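PDB 6AGQ: acetyl xylan esterase from Paenibacillus sp. R4, which is a cold-active acetyl xylan esterase of the alpha/beta-hydrolase superfamily that probably removes acetyl groups from acetylated xylan. Local coordinates for residues T68-E80 with R99-M113. Numbering follows the deposited sequence.
Sequences TPIHGWYVTPKGE and RGYPNELLQWASMGM
Trp73 carries CG anti to its carbonyl carbon, beside the backbone N (chi1 -66°), which brings the indole up against Arg99; Arg99 sets CG between its own N and carbonyl carbon and then runs extended to NE, laying its chain along the ring. Its guanidinium rests flat on the indole, planes about 7° apart, in a cation-pi stack with CZ of Arg99 4.1 Å from the centroid of the Trp73 six-membered ring; CD makes a CH-pi contact with the five-membered ring. Against the opposite face comes Pro102, whose CG sits 3.9 Å from the six-ring centroid, so the indole is clamped between arginine and proline. A hydrogen bond at the edge helps fix the rotation of the indole: Trp73 NE1 donates to Gly100 O at 2.8 Å, close to the ring plane though above the carbonyl plane. Arg99 NH1 reaches Gly72 O (3.1 Å) in the guanidinium plane and also forms a salt bridge with Asp59, while CB of His71 lies over the guanidinium's other face. With an alanine in place of Trp73, Gly100 O would lose its indole donor and the guanidinium, though still tied to Gly72 O and Asp59, would probably be freer to turn, with a gap opened beside Pro102. Farther along, the side-chain packing of Val75 is apolar: its CG2 meets CD1 of Leu105 at 3.7 Å, and its CG1 touches CB of Ala109. Pro77 sets ring carbons against backbone carbonyls, CG 3.6 Å from Ala109 O and CD against Met113 O, near Gly112, the C-prime residue of the Schellman motif ending helix 106-110. The axes of strand 69-77 and this helix come within 7.4 Å at closest approach, 32° between their directions, the layered helix-on-sheet packing of the alpha/beta-hydrolase fold.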
ATOM      1  N   THR A  68     -26.004  31.185 -12.604  1.00 34.03           N
ATOM      2  CA  THR A  68     -25.863  30.177 -11.511  1.00 32.00           C
ATOM      3  C   THR A  68     -25.976  30.855 -10.088  1.00 31.40           C
ATOM      4  O   THR A  68     -25.293  31.822  -9.841  1.00 29.72           O
ATOM      5  CB  THR A  68     -24.472  29.503 -11.615  1.00 33.21           C
ATOM      6  OG1 THR A  68     -24.224  29.058 -12.955  1.00 35.79           O
ATOM      7  CG2 THR A  68     -24.328  28.350 -10.673  1.00 31.08           C
ATOM      8  N   PRO A  69     -26.823  30.346  -9.175  1.00 31.72           N
ATOM      9  CA  PRO A  69     -26.892  30.902  -7.827  1.00 33.56           C
ATOM     10  C   PRO A  69     -25.712  30.456  -6.973  1.00 32.67           C
ATOM     11  O   PRO A  69     -25.623  29.282  -6.642  1.00 32.46           O
ATOM     12  CB  PRO A  69     -28.224  30.329  -7.248  1.00 32.04           C
ATOM     13  CG  PRO A  69     -28.497  29.111  -8.049  1.00 35.15           C
ATOM     14  CD  PRO A  69     -27.824  29.281  -9.391  1.00 34.98           C
ATOM     15  N   ILE A  70     -24.821  31.382  -6.628  1.00 27.14           N
ATOM     16  CA  ILE A  70     -23.645  31.037  -5.831  1.00 26.75           C
ATOM     17  C   ILE A  70     -24.004  31.197  -4.373  1.00 27.05           C
ATOM     18  O   ILE A  70     -24.375  32.268  -3.970  1.00 25.77           O
ATOM     19  CB  ILE A  70     -22.455  31.963  -6.129  1.00 26.77           C
ATOM     20  CG1 ILE A  70     -22.219  32.163  -7.663  1.00 28.17           C
ATOM     21  CG2 ILE A  70     -21.240  31.504  -5.365  1.00 26.27           C
ATOM     22  CD1 ILE A  70     -22.206  30.897  -8.523  1.00 32.21           C
ATOM     23  N   HIS A  71     -23.905  30.138  -3.588  1.00 28.88           N
ATOM     24  CA  HIS A  71     -24.153  30.217  -2.144  1.00 29.43           C
ATOM     25  C   HIS A  71     -22.931  30.511  -1.281  1.00 28.54           C
ATOM     26  O   HIS A  71     -21.780  30.187  -1.601  1.00 31.81           O
ATOM     27  CB  HIS A  71     -24.815  28.949  -1.646  1.00 32.81           C
ATOM     28  CG  HIS A  71     -26.102  28.672  -2.323  1.00 34.29           C
ATOM     29  ND1 HIS A  71     -26.159  28.123  -3.586  1.00 39.86           N
ATOM     30  CD2 HIS A  71     -27.377  28.948  -1.969  1.00 35.64           C
ATOM     31  CE1 HIS A  71     -27.418  28.026  -3.963  1.00 38.70           C
ATOM     32  NE2 HIS A  71     -28.174  28.535  -3.011  1.00 33.89           N
ATOM     33  N   GLY A  72     -23.176  31.173  -0.185  1.00 27.67           N
ATOM     34  CA  GLY A  72     -22.126  31.466   0.751  1.00 26.53           C
ATOM     35  C   GLY A  72     -22.595  31.759   2.161  1.00 25.40           C
ATOM     36  O   GLY A  72     -23.809  31.639   2.519  1.00 22.98           O
ATOM     37  N   TRP A  73     -21.596  32.099   2.968  1.00 22.85           N
ATOM     38  CA  TRP A  73     -21.801  32.489   4.327  1.00 21.98           C
ATOM     39  C   TRP A  73     -21.076  33.809   4.471  1.00 21.26           C
ATOM     40  O   TRP A  73     -19.936  33.877   4.127  1.00 18.58           O
ATOM     41  CB  TRP A  73     -21.204  31.501   5.333  1.00 21.15           C
ATOM     42  CG  TRP A  73     -21.756  30.125   5.434  1.00 22.36           C
ATOM     43  CD1 TRP A  73     -21.074  28.995   5.255  1.00 20.42           C
ATOM     44  CD2 TRP A  73     -23.078  29.746   5.855  1.00 22.30           C
ATOM     45  NE1 TRP A  73     -21.870  27.912   5.512  1.00 25.94           N
ATOM     46  CE2 TRP A  73     -23.119  28.342   5.861  1.00 24.95           C
ATOM     47  CE3 TRP A  73     -24.223  30.453   6.195  1.00 22.77           C
ATOM     48  CZ2 TRP A  73     -24.299  27.595   6.191  1.00 25.84           C
ATOM     49  CZ3 TRP A  73     -25.394  29.725   6.556  1.00 24.85           C
ATOM     50  CH2 TRP A  73     -25.407  28.306   6.534  1.00 24.45           C
ATOM     51  N   TYR A  74     -21.749  34.804   5.035  1.00 23.54           N
ATOM     52  CA  TYR A  74     -21.200  36.128   5.287  1.00 24.87           C
ATOM     53  C   TYR A  74     -21.337  36.341   6.790  1.00 24.38           C
ATOM     54  O   TYR A  74     -22.389  36.117   7.344  1.00 24.99           O
ATOM     55  CB  TYR A  74     -21.997  37.201   4.537  1.00 24.97           C
ATOM     56  CG  TYR A  74     -21.567  38.631   4.834  1.00 24.39           C
ATOM     57  CD1 TYR A  74     -20.288  39.070   4.471  1.00 24.52           C
ATOM     58  CD2 TYR A  74     -22.438  39.544   5.372  1.00 28.43           C
ATOM     59  CE1 TYR A  74     -19.852  40.346   4.705  1.00 25.51           C
ATOM     60  CE2 TYR A  74     -22.021  40.871   5.620  1.00 28.92           C
ATOM     61  CZ  TYR A  74     -20.720  41.254   5.291  1.00 27.77           C
ATOM     62  OH  TYR A  74     -20.265  42.531   5.515  1.00 27.48           O
ATOM     63  N   VAL A  75     -20.254  36.687   7.436  1.00 25.37           N
ATOM     64  CA  VAL A  75     -20.146  36.750   8.899  1.00 27.09           C
ATOM     65  C   VAL A  75     -19.554  38.112   9.264  1.00 28.18           C
ATOM     66  O   VAL A  75     -18.539  38.583   8.631  1.00 29.45           O
ATOM     67  CB  VAL A  75     -19.243  35.604   9.441  1.00 30.01           C
ATOM     68  CG1 VAL A  75     -19.085  35.701  10.910  1.00 34.73           C
ATOM     69  CG2 VAL A  75     -19.823  34.224   9.121  1.00 29.06           C
ATOM     70  N   THR A  76     -20.173  38.768  10.245  1.00 30.43           N
ATOM     71  CA  THR A  76     -19.612  40.029  10.835  1.00 33.35           C
ATOM     72  C   THR A  76     -19.692  40.035  12.367  1.00 31.25           C
ATOM     73  O   THR A  76     -20.557  39.336  12.956  1.00 28.90           O
ATOM     74  CB  THR A  76     -20.326  41.316  10.336  1.00 38.00           C
ATOM     75  OG1 THR A  76     -21.542  41.488  11.032  1.00 43.25           O
ATOM     76  CG2 THR A  76     -20.642  41.239   8.889  1.00 44.47           C
ATOM     77  N   PRO A  77     -18.799  40.818  13.021  1.00 30.53           N
ATOM     78  CA  PRO A  77     -19.005  41.055  14.448  1.00 32.98           C
ATOM     79  C   PRO A  77     -20.438  41.558  14.707  1.00 36.63           C
ATOM     80  O   PRO A  77     -20.965  42.306  13.891  1.00 34.40           O
ATOM     81  CB  PRO A  77     -18.014  42.155  14.772  1.00 34.35           C
ATOM     82  CG  PRO A  77     -17.069  42.244  13.612  1.00 34.38           C
ATOM     83  CD  PRO A  77     -17.837  41.774  12.438  1.00 34.11           C
ATOM     84  N   LYS A  78     -21.096  41.102  15.777  1.00 38.31           N
ATOM     85  CA  LYS A  78     -22.457  41.565  16.048  1.00 43.51           C
ATOM     86  C   LYS A  78     -22.417  43.072  16.382  1.00 41.11           C
ATOM     87  O   LYS A  78     -21.358  43.629  16.715  1.00 41.65           O
ATOM     88  CB  LYS A  78     -23.119  40.785  17.199  1.00 50.97           C
ATOM     89  CG  LYS A  78     -22.465  40.980  18.570  1.00 55.83           C
ATOM     90  CD  LYS A  78     -23.476  40.821  19.707  1.00 62.16           C
ATOM     91  CE  LYS A  78     -22.816  40.783  21.085  1.00 66.28           C
ATOM     92  NZ  LYS A  78     -21.849  41.907  21.280  1.00 65.49           N
ATOM     93  N   GLY A  79     -23.560  43.717  16.246  1.00 40.63           N
ATOM     94  CA  GLY A  79     -23.741  45.105  16.710  1.00 41.73           C
ATOM     95  C   GLY A  79     -23.635  46.090  15.575  1.00 43.20           C
ATOM     96  O   GLY A  79     -23.607  45.702  14.410  1.00 45.98           O
ATOM     97  N   GLU A  80     -23.587  47.360  15.944  1.00 47.63           N
ATOM     98  CA  GLU A  80     -23.591  48.491  15.033  1.00 51.63           C
ATOM     99  C   GLU A  80     -22.218  48.665  14.407  1.00 46.45           C
ATOM    100  O   GLU A  80     -21.209  48.487  15.084  1.00 49.48           O
ATOM    101  CB  GLU A  80     -23.932  49.771  15.827  1.00 57.42           C
ATOM    102  CG  GLU A  80     -24.115  51.055  14.991  1.00 65.68           C
ATOM    103  CD  GLU A  80     -22.847  51.902  14.756  1.00 68.66           C
ATOM    104  OE1 GLU A  80     -21.766  51.631  15.339  1.00 77.72           O
ATOM    105  OE2 GLU A  80     -22.939  52.869  13.969  1.00 67.71           O
ATOM    106  N   ARG A  99     -18.472  25.932   0.893  1.00 22.33           N
ATOM    107  CA  ARG A  99     -18.430  27.106   1.758  1.00 22.33           C
ATOM    108  C   ARG A  99     -18.205  26.784   3.236  1.00 24.33           C
ATOM    109  O   ARG A  99     -17.970  27.690   4.044  1.00 22.80           O
ATOM    110  CB  ARG A  99     -19.732  27.869   1.557  1.00 22.88           C
ATOM    111  CG  ARG A  99     -20.993  27.139   2.048  1.00 24.13           C
ATOM    112  CD  ARG A  99     -22.271  27.997   1.957  1.00 26.95           C
ATOM    113  NE  ARG A  99     -23.443  27.140   2.074  1.00 27.82           N
ATOM    114  CZ  ARG A  99     -24.673  27.512   2.414  1.00 32.37           C
ATOM    115  NH1 ARG A  99     -24.999  28.788   2.654  1.00 35.06           N
ATOM    116  NH2 ARG A  99     -25.606  26.569   2.519  1.00 33.21           N
ATOM    117  N   GLY A 100     -18.293  25.496   3.583  1.00 25.50           N
ATOM    118  CA  GLY A 100     -18.071  25.004   4.946  1.00 27.34           C
ATOM    119  C   GLY A 100     -19.101  25.459   5.981  1.00 29.88           C
ATOM    120  O   GLY A 100     -20.300  25.590   5.687  1.00 28.02           O
ATOM    121  N   TYR A 101     -18.622  25.806   7.178  1.00 31.38           N
ATOM    122  CA  TYR A 101     -19.533  26.080   8.279  1.00 33.49           C
ATOM    123  C   TYR A 101     -19.163  27.439   8.794  1.00 31.32           C
ATOM    124  O   TYR A 101     -17.993  27.801   8.741  1.00 28.18           O
ATOM    125  CB  TYR A 101     -19.429  24.966   9.372  1.00 35.47           C
ATOM    126  CG  TYR A 101     -19.689  23.567   8.840  1.00 38.40           C
ATOM    127  CD1 TYR A 101     -18.651  22.791   8.265  1.00 40.21           C
ATOM    128  CD2 TYR A 101     -20.971  23.009   8.898  1.00 44.94           C
ATOM    129  CE1 TYR A 101     -18.899  21.517   7.757  1.00 40.25           C
ATOM    130  CE2 TYR A 101     -21.228  21.729   8.401  1.00 43.34           C
ATOM    131  CZ  TYR A 101     -20.200  20.988   7.841  1.00 43.96           C
ATOM    132  OH  TYR A 101     -20.500  19.718   7.361  1.00 47.62           O
ATOM    133  N   PRO A 102     -20.147  28.201   9.294  1.00 30.72           N
ATOM    134  CA  PRO A 102     -19.838  29.575   9.699  1.00 30.73           C
ATOM    135  C   PRO A 102     -18.829  29.727  10.846  1.00 30.76           C
ATOM    136  O   PRO A 102     -18.100  30.725  10.890  1.00 27.70           O
ATOM    137  CB  PRO A 102     -21.208  30.139  10.124  1.00 32.50           C
ATOM    138  CG  PRO A 102     -22.235  29.204   9.546  1.00 31.19           C
ATOM    139  CD  PRO A 102     -21.587  27.884   9.388  1.00 29.48           C
ATOM    140  N   ASN A 103     -18.753  28.751  11.764  1.00 31.37           N
ATOM    141  CA  ASN A 103     -17.759  28.831  12.881  1.00 31.29           C
ATOM    142  C   ASN A 103     -16.287  28.938  12.404  1.00 31.25           C
ATOM    143  O   ASN A 103     -15.449  29.455  13.123  1.00 27.53           O
ATOM    144  CB  ASN A 103     -17.877  27.623  13.841  1.00 32.05           C
ATOM    145  CG  ASN A 103     -17.570  26.304  13.144  1.00 31.09           C
ATOM    146  OD1 ASN A 103     -18.363  25.832  12.374  1.00 36.13           O
ATOM    147  ND2 ASN A 103     -16.389  25.776  13.354  1.00 29.80           N
ATOM    148  N   GLU A 104     -15.995  28.473  11.193  1.00 29.03           N
ATOM    149  CA  GLU A 104     -14.678  28.626  10.594  1.00 30.27           C
ATOM    150  C   GLU A 104     -14.333  30.033  10.159  1.00 28.95           C
ATOM    151  O   GLU A 104     -13.200  30.286   9.767  1.00 28.61           O
ATOM    152  CB  GLU A 104     -14.578  27.760   9.330  1.00 36.09           C
ATOM    153  CG  GLU A 104     -14.797  26.261   9.512  1.00 36.92           C
ATOM    154  CD  GLU A 104     -14.749  25.557   8.162  1.00 47.96           C
ATOM    155  OE1 GLU A 104     -14.019  26.069   7.268  1.00 56.07           O
ATOM    156  OE2 GLU A 104     -15.446  24.522   7.972  1.00 52.35           O
ATOM    157  N   LEU A 105     -15.287  30.947  10.154  1.00 28.42           N
ATOM    158  CA  LEU A 105     -15.015  32.347   9.887  1.00 28.47           C
ATOM    159  C   LEU A 105     -14.957  33.200  11.175  1.00 27.97           C
ATOM    160  O   LEU A 105     -14.651  34.384  11.118  1.00 23.94           O
ATOM    161  CB  LEU A 105     -16.088  32.882   8.955  1.00 27.95           C
ATOM    162  CG  LEU A 105     -16.278  32.105   7.646  1.00 29.22           C
ATOM    163  CD1 LEU A 105     -17.419  32.669   6.794  1.00 28.10           C
ATOM    164  CD2 LEU A 105     -14.972  32.122   6.856  1.00 31.20           C
ATOM    165  N   LEU A 106     -15.237  32.597  12.325  1.00 27.63           N
ATOM    166  CA  LEU A 106     -15.172  33.296  13.631  1.00 30.68           C
ATOM    167  C   LEU A 106     -13.881  34.084  13.958  1.00 27.36           C
ATOM    168  O   LEU A 106     -13.923  35.185  14.473  1.00 30.23           O
ATOM    169  CB  LEU A 106     -15.442  32.280  14.765  1.00 31.10           C
ATOM    170  CG  LEU A 106     -15.106  32.744  16.181  1.00 34.40           C
ATOM    171  CD1 LEU A 106     -15.935  33.976  16.608  1.00 32.83           C
ATOM    172  CD2 LEU A 106     -15.321  31.554  17.113  1.00 40.02           C
ATOM    173  N   GLN A 107     -12.770  33.429  13.824  1.00 29.25           N
ATOM    174  CA  GLN A 107     -11.456  34.022  13.961  1.00 34.40           C
ATOM    175  C   GLN A 107     -11.366  35.396  13.326  1.00 35.90           C
ATOM    176  O   GLN A 107     -10.900  36.337  13.956  1.00 37.59           O
ATOM    177  CB  GLN A 107     -10.373  33.168  13.333  1.00 39.83           C
ATOM    178  CG  GLN A 107     -10.811  31.825  12.748  1.00 50.94           C
ATOM    179  CD  GLN A 107      -9.710  31.178  11.954  1.00 56.89           C
ATOM    180  OE1 GLN A 107      -8.531  31.488  12.148  1.00 69.36           O
ATOM    181  NE2 GLN A 107     -10.080  30.288  11.042  1.00 59.35           N
ATOM    182  N   TRP A 108     -11.850  35.525  12.087  1.00 34.78           N
ATOM    183  CA  TRP A 108     -11.817  36.817  11.382  1.00 30.23           C
ATOM    184  C   TRP A 108     -12.741  37.798  12.033  1.00 31.00           C
ATOM    185  O   TRP A 108     -12.309  38.913  12.276  1.00 31.87           O
ATOM    186  CB  TRP A 108     -12.159  36.633   9.943  1.00 30.12           C
ATOM    187  CG  TRP A 108     -11.322  35.550   9.327  1.00 29.27           C
ATOM    188  CD1 TRP A 108     -11.787  34.457   8.705  1.00 27.53           C
ATOM    189  CD2 TRP A 108      -9.886  35.463   9.295  1.00 31.08           C
ATOM    190  NE1 TRP A 108     -10.768  33.671   8.313  1.00 34.08           N
ATOM    191  CE2 TRP A 108      -9.575  34.281   8.612  1.00 31.24           C
ATOM    192  CE3 TRP A 108      -8.834  36.294   9.748  1.00 36.14           C
ATOM    193  CZ2 TRP A 108      -8.252  33.856   8.383  1.00 33.89           C
ATOM    194  CZ3 TRP A 108      -7.513  35.901   9.506  1.00 35.15           C
ATOM    195  CH2 TRP A 108      -7.233  34.682   8.834  1.00 36.98           C
ATOM    196  N   ALA A 109     -13.971  37.370  12.405  1.00 31.13           N
ATOM    197  CA  ALA A 109     -14.899  38.251  13.053  1.00 32.16           C
ATOM    198  C   ALA A 109     -14.411  38.737  14.411  1.00 34.63           C
ATOM    199  O   ALA A 109     -14.611  39.899  14.783  1.00 30.54           O
ATOM    200  CB  ALA A 109     -16.265  37.593  13.196  1.00 36.66           C
ATOM    201  N   SER A 110     -13.773  37.865  15.171  1.00 34.64           N
ATOM    202  CA  SER A 110     -13.246  38.276  16.460  1.00 36.91           C
ATOM    203  C   SER A 110     -12.129  39.303  16.335  1.00 35.03           C
ATOM    204  O   SER A 110     -11.898  40.054  17.269  1.00 38.28           O
ATOM    205  CB  SER A 110     -12.783  37.051  17.267  1.00 38.81           C
ATOM    206  OG  SER A 110     -11.483  36.699  16.844  1.00 47.69           O
ATOM    207  N   MET A 111     -11.457  39.384  15.189  1.00 36.92           N
ATOM    208  CA  MET A 111     -10.514  40.509  14.931  1.00 36.72           C
ATOM    209  C   MET A 111     -11.171  41.761  14.379  1.00 35.54           C
ATOM    210  O   MET A 111     -10.471  42.670  13.881  1.00 36.48           O
ATOM    211  CB  MET A 111      -9.404  40.105  13.942  1.00 40.52           C
ATOM    212  CG  MET A 111      -8.640  38.854  14.319  1.00 45.05           C
ATOM    213  SD  MET A 111      -7.690  38.218  12.945  1.00 51.13           S
ATOM    214  CE  MET A 111      -6.343  39.399  12.868  1.00 46.88           C
ATOM    215  N   GLY A 112     -12.496  41.814  14.404  1.00 34.08           N
ATOM    216  CA  GLY A 112     -13.243  42.977  13.907  1.00 35.14           C
ATOM    217  C   GLY A 112     -13.427  43.022  12.387  1.00 32.47           C
ATOM    218  O   GLY A 112     -13.548  44.081  11.806  1.00 34.83           O
ATOM    219  N   MET A 113     -13.460  41.880  11.740  1.00 33.36           N
ATOM    220  CA  MET A 113     -13.543  41.849  10.287  1.00 31.64           C
ATOM    221  C   MET A 113     -14.790  41.173   9.860  1.00 28.09           C
ATOM    222  O   MET A 113     -15.309  40.322  10.551  1.00 27.04           O
ATOM    223  CB  MET A 113     -12.353  41.095   9.732  1.00 35.05           C
ATOM    224  CG  MET A 113     -11.085  41.911   9.826  1.00 38.70           C
ATOM    225  SD  MET A 113      -9.584  40.927   9.856  1.00 53.26           S
ATOM    226  CE  MET A 113      -9.807  39.739   8.522  1.00 44.67           C
TER